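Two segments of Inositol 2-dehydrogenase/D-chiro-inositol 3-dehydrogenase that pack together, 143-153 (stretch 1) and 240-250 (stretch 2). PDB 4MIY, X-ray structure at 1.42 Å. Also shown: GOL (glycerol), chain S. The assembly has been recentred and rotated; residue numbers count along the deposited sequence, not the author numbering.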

# COMPACT_ATOMS: atom_id res chain seq x y z
N GLY A 143 -16.98 -14.86 -9.24
CA GLY A 143 -18.13 -14.00 -9.32
C GLY A 143 -18.21 -12.85 -8.33
O GLY A 143 -19.16 -12.13 -8.33
N ILE A 144 -17.18 -12.69 -7.53
CA ILE A 144 -17.20 -11.74 -6.44
C ILE A 144 -17.38 -10.28 -6.85
O ILE A 144 -17.89 -9.53 -6.09
CB ILE A 144 -15.99 -11.94 -5.51
CG1 ILE A 144 -16.15 -11.19 -4.20
CG2 ILE A 144 -14.72 -11.61 -6.19
CD1 ILE A 144 -15.26 -11.63 -3.16
N ILE A 145 -16.97 -9.93 -8.06
CA ILE A 145 -17.22 -8.59 -8.55
C ILE A 145 -18.26 -8.51 -9.68
O ILE A 145 -18.42 -7.51 -10.32
CB ILE A 145 -15.94 -7.83 -8.98
CG1 ILE A 145 -15.33 -8.43 -10.24
CG2 ILE A 145 -14.97 -7.77 -7.84
CD1 ILE A 145 -14.18 -7.67 -10.78
N GLY A 146 -18.98 -9.60 -9.84
CA GLY A 146 -19.94 -9.64 -10.91
C GLY A 146 -19.29 -9.73 -12.27
O GLY A 146 -18.20 -10.14 -12.40
N ALA A 147 -20.01 -9.31 -13.29
CA ALA A 147 -19.50 -9.37 -14.64
C ALA A 147 -18.46 -8.29 -14.92
O ALA A 147 -18.58 -7.19 -14.50
CB ALA A 147 -20.63 -9.26 -15.62
N PRO A 148 -17.44 -8.66 -15.67
CA PRO A 148 -16.41 -7.72 -16.10
C PRO A 148 -16.88 -6.77 -17.18
O PRO A 148 -17.28 -7.18 -18.22
CB PRO A 148 -15.31 -8.62 -16.61
CG PRO A 148 -16.00 -9.87 -16.98
CD PRO A 148 -17.11 -10.04 -16.03
N LEU A 149 -16.78 -5.49 -16.90
CA LEU A 149 -17.35 -4.49 -17.76
C LEU A 149 -16.27 -3.81 -18.56
O LEU A 149 -16.43 -3.56 -19.70
CB LEU A 149 -18.09 -3.47 -16.92
CG LEU A 149 -19.20 -4.01 -16.05
CD1 LEU A 149 -19.72 -2.95 -15.13
CD2 LEU A 149 -20.30 -4.59 -16.92
N VAL A 150 -15.19 -3.50 -17.88
CA VAL A 150 -14.04 -2.82 -18.43
C VAL A 150 -12.77 -3.45 -17.86
O VAL A 150 -12.78 -3.87 -16.76
CB VAL A 150 -14.07 -1.31 -18.13
CG1 VAL A 150 -12.81 -0.61 -18.66
CG2 VAL A 150 -15.32 -0.67 -18.70
N VAL A 151 -11.73 -3.53 -18.67
CA VAL A 151 -10.41 -3.92 -18.22
C VAL A 151 -9.43 -2.82 -18.58
O VAL A 151 -9.41 -2.34 -19.69
CB VAL A 151 -9.94 -5.24 -18.87
CG1 VAL A 151 -8.53 -5.59 -18.46
CG2 VAL A 151 -10.85 -6.37 -18.54
N ARG A 152 -8.64 -2.39 -17.62
CA ARG A 152 -7.61 -1.42 -17.87
C ARG A 152 -6.25 -2.02 -17.59
O ARG A 152 -6.02 -2.55 -16.55
CB ARG A 152 -7.81 -0.19 -17.05
CG ARG A 152 -8.99 0.63 -17.49
CD ARG A 152 -9.18 1.86 -16.70
NE ARG A 152 -9.48 2.95 -17.57
CZ ARG A 152 -9.59 4.21 -17.21
NH1 ARG A 152 -9.46 4.57 -15.96
NH2 ARG A 152 -9.87 5.10 -18.11
N ALA A 153 -5.34 -1.92 -18.54
CA ALA A 153 -4.06 -2.54 -18.42
C ALA A 153 -2.95 -1.64 -18.92
O ALA A 153 -3.18 -0.76 -19.70
CB ALA A 153 -4.05 -3.85 -19.14
N LEU A 240 -2.85 -4.43 -14.34
CA LEU A 240 -4.09 -5.03 -14.76
C LEU A 240 -5.18 -4.75 -13.76
O LEU A 240 -5.01 -4.98 -12.61
CB LEU A 240 -3.90 -6.54 -14.92
CG LEU A 240 -5.14 -7.35 -15.31
CD1 LEU A 240 -5.60 -6.94 -16.68
CD2 LEU A 240 -4.78 -8.77 -15.30
N GLU A 241 -6.27 -4.21 -14.23
CA GLU A 241 -7.42 -3.87 -13.43
C GLU A 241 -8.67 -4.32 -14.16
O GLU A 241 -8.85 -4.03 -15.30
CB GLU A 241 -7.45 -2.35 -13.23
CG GLU A 241 -8.58 -1.85 -12.45
CD GLU A 241 -8.65 -0.32 -12.44
OE1 GLU A 241 -7.97 0.31 -13.23
OE2 GLU A 241 -9.38 0.22 -11.63
N VAL A 242 -9.52 -5.05 -13.46
CA VAL A 242 -10.81 -5.46 -13.96
C VAL A 242 -11.91 -4.74 -13.20
O VAL A 242 -11.98 -4.81 -12.02
CB VAL A 242 -11.01 -6.99 -13.89
CG1 VAL A 242 -12.37 -7.39 -14.45
CG2 VAL A 242 -9.93 -7.69 -14.59
N ILE A 243 -12.74 -4.02 -13.93
CA ILE A 243 -13.89 -3.34 -13.40
C ILE A 243 -15.12 -4.19 -13.55
O ILE A 243 -15.54 -4.44 -14.63
CB ILE A 243 -14.18 -2.08 -14.20
CG1 ILE A 243 -12.92 -1.22 -14.32
CG2 ILE A 243 -15.34 -1.34 -13.63
CD1 ILE A 243 -12.47 -0.78 -13.13
N GLY A 244 -15.69 -4.58 -12.43
CA GLY A 244 -16.88 -5.39 -12.42
C GLY A 244 -18.11 -4.61 -12.03
O GLY A 244 -18.03 -3.50 -11.62
N GLU A 245 -19.24 -5.26 -12.16
CA GLU A 245 -20.53 -4.70 -11.77
C GLU A 245 -20.57 -4.29 -10.30
O GLU A 245 -21.13 -3.31 -9.99
CB GLU A 245 -21.66 -5.71 -12.08
CG GLU A 245 -21.84 -5.93 -13.53
CD GLU A 245 -22.77 -7.04 -13.87
OE1 GLU A 245 -22.73 -8.05 -13.22
OE2 GLU A 245 -23.48 -6.86 -14.86
N THR A 246 -19.92 -5.05 -9.44
CA THR A 246 -20.06 -4.83 -8.03
C THR A 246 -18.76 -4.60 -7.29
O THR A 246 -18.76 -4.46 -6.09
CB THR A 246 -20.80 -5.99 -7.36
OG1 THR A 246 -19.98 -7.15 -7.36
CG2 THR A 246 -22.12 -6.27 -8.05
N GLY A 247 -17.67 -4.58 -8.02
CA GLY A 247 -16.40 -4.29 -7.44
C GLY A 247 -15.31 -4.27 -8.47
O GLY A 247 -15.57 -4.33 -9.62
N GLU A 248 -14.06 -4.20 -8.01
CA GLU A 248 -12.91 -4.21 -8.87
C GLU A 248 -11.81 -5.16 -8.38
O GLU A 248 -11.72 -5.42 -7.21
CB GLU A 248 -12.29 -2.79 -9.02
CG GLU A 248 -13.21 -1.70 -9.47
CD GLU A 248 -12.51 -0.34 -9.65
OE1 GLU A 248 -11.35 -0.23 -9.30
OE2 GLU A 248 -13.15 0.58 -10.13
N LEU A 249 -11.00 -5.63 -9.30
CA LEU A 249 -9.82 -6.41 -8.99
C LEU A 249 -8.62 -5.86 -9.69
O LEU A 249 -8.69 -5.53 -10.81
CB LEU A 249 -9.99 -7.88 -9.41
CG LEU A 249 -10.96 -8.72 -8.59
CD1 LEU A 249 -11.52 -9.94 -9.36
CD2 LEU A 249 -10.33 -9.15 -7.31
N GLN A 250 -7.50 -5.78 -8.99
CA GLN A 250 -6.27 -5.38 -9.65
C GLN A 250 -5.05 -6.14 -9.15
O GLN A 250 -5.04 -6.66 -8.07
CB GLN A 250 -6.06 -3.87 -9.61
CG GLN A 250 -5.64 -3.30 -8.33
CD GLN A 250 -5.46 -1.76 -8.40
OE1 GLN A 250 -6.37 -1.05 -8.75
NE2 GLN A 250 -4.29 -1.30 -8.11
C1 GOL S . -7.17 3.53 -13.77
O1 GOL S . -8.40 2.84 -13.81
C2 GOL S . -7.29 4.70 -12.80
O2 GOL S . -8.27 5.51 -13.35
C3 GOL S . -6.07 5.56 -12.57
O3 GOL S . -5.00 4.70 -12.25
O HOH W 1 -17.74 -6.98 -5.10
O HOH W 2 -21.27 -9.57 -6.57

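This contact is an antiparallel pairing of two β-strands, 148-153 and 240-244, interrupted by a bulge and extended at one end by a loop-to-loop contact in which backbone and side-chain hydrogen bonds replace the regular ladder. The strand axes approach to 4.6 Å and their directions differ by 152°, so the pair is antiparallel with a marked twist.

At the regular end the rule is simple. R152 and E241 form a hydrogen-bonded pair, R152 N giving to E241 O at 2.8 Å and E241 N returning to R152 O at 2.9 Å. The neighbouring pairs, V151 with V242 and A153 with L240, lack such bonds, and their CA atoms stand closer, at 4.5 and 4.4 Å against 5.1 Å for R152 and E241. V151 CA still makes a CA-H...O contact of 3.3 Å with E241 O.

The bulge comes next. I243 N donates to V150 O at 2.8 Å, but I243 O receives two backbone donors, L149 N at 2.8 Å and V150 N in a weak bond at 3.4 Å. One residue of stretch 2 thus faces two of stretch 1, and L149 departs from extended geometry with a psi of -44°. The register has shifted by one when P148 meets G244.

Side chains sort by face. P148, V151, A153, L240 and V242 share one: P148 CB lies 3.8 Å from V242 CG1, and V151 CG1 lies 3.7 Å from L240 CD1, whose side chain also reaches A153. I145 extends this apolar cluster from the loop, placing CD1 3.8 Å from L249 CD1 and 4.1 Å from V242 CG1. L249 belongs to the returning strand, held to V242 by backbone bonds in both directions.

The other face carries V150 and I243, where V150 CB packs 4.0 Å from I243 CG1, and then turns polar at R152 and E241. There a glycerol, probably from the crystallisation liquor, bridges the charged groups: R152 NH1 donates to GOL O1 at 3.0 Å, and GOL O1 donates to E241 OE1 at 2.6 Å.

Beyond the strands, a type I turn from G143 to G146, closed by G146 N to G143 O at 3.0 Å, and the residue after it present carbonyls to stretch 2. T246 N bonds to I145 O at 3.0 Å, and E245 N to A147 O at 3.1 Å. E245 also answers with its side chain, OE1 accepting from A147 N at 3.0 Å. Two waters lie between I144 O and T246 OG1: water 1 donates to I144 O at 2.7 Å, while the bond from water 2 to I144 O is weak, at 3.4 Å.

Glycines make this close fit possible. An ideal CB on G244 would fall 2.3 Å from I145 O, a clash; without it, G244 CA makes CA-H...O contacts with I145 O at 3.4 Å and A147 O at 3.2 Å. G146 combines a positive phi with a tight approach, its ideal CB lying 3.1 Å from E245 OE1.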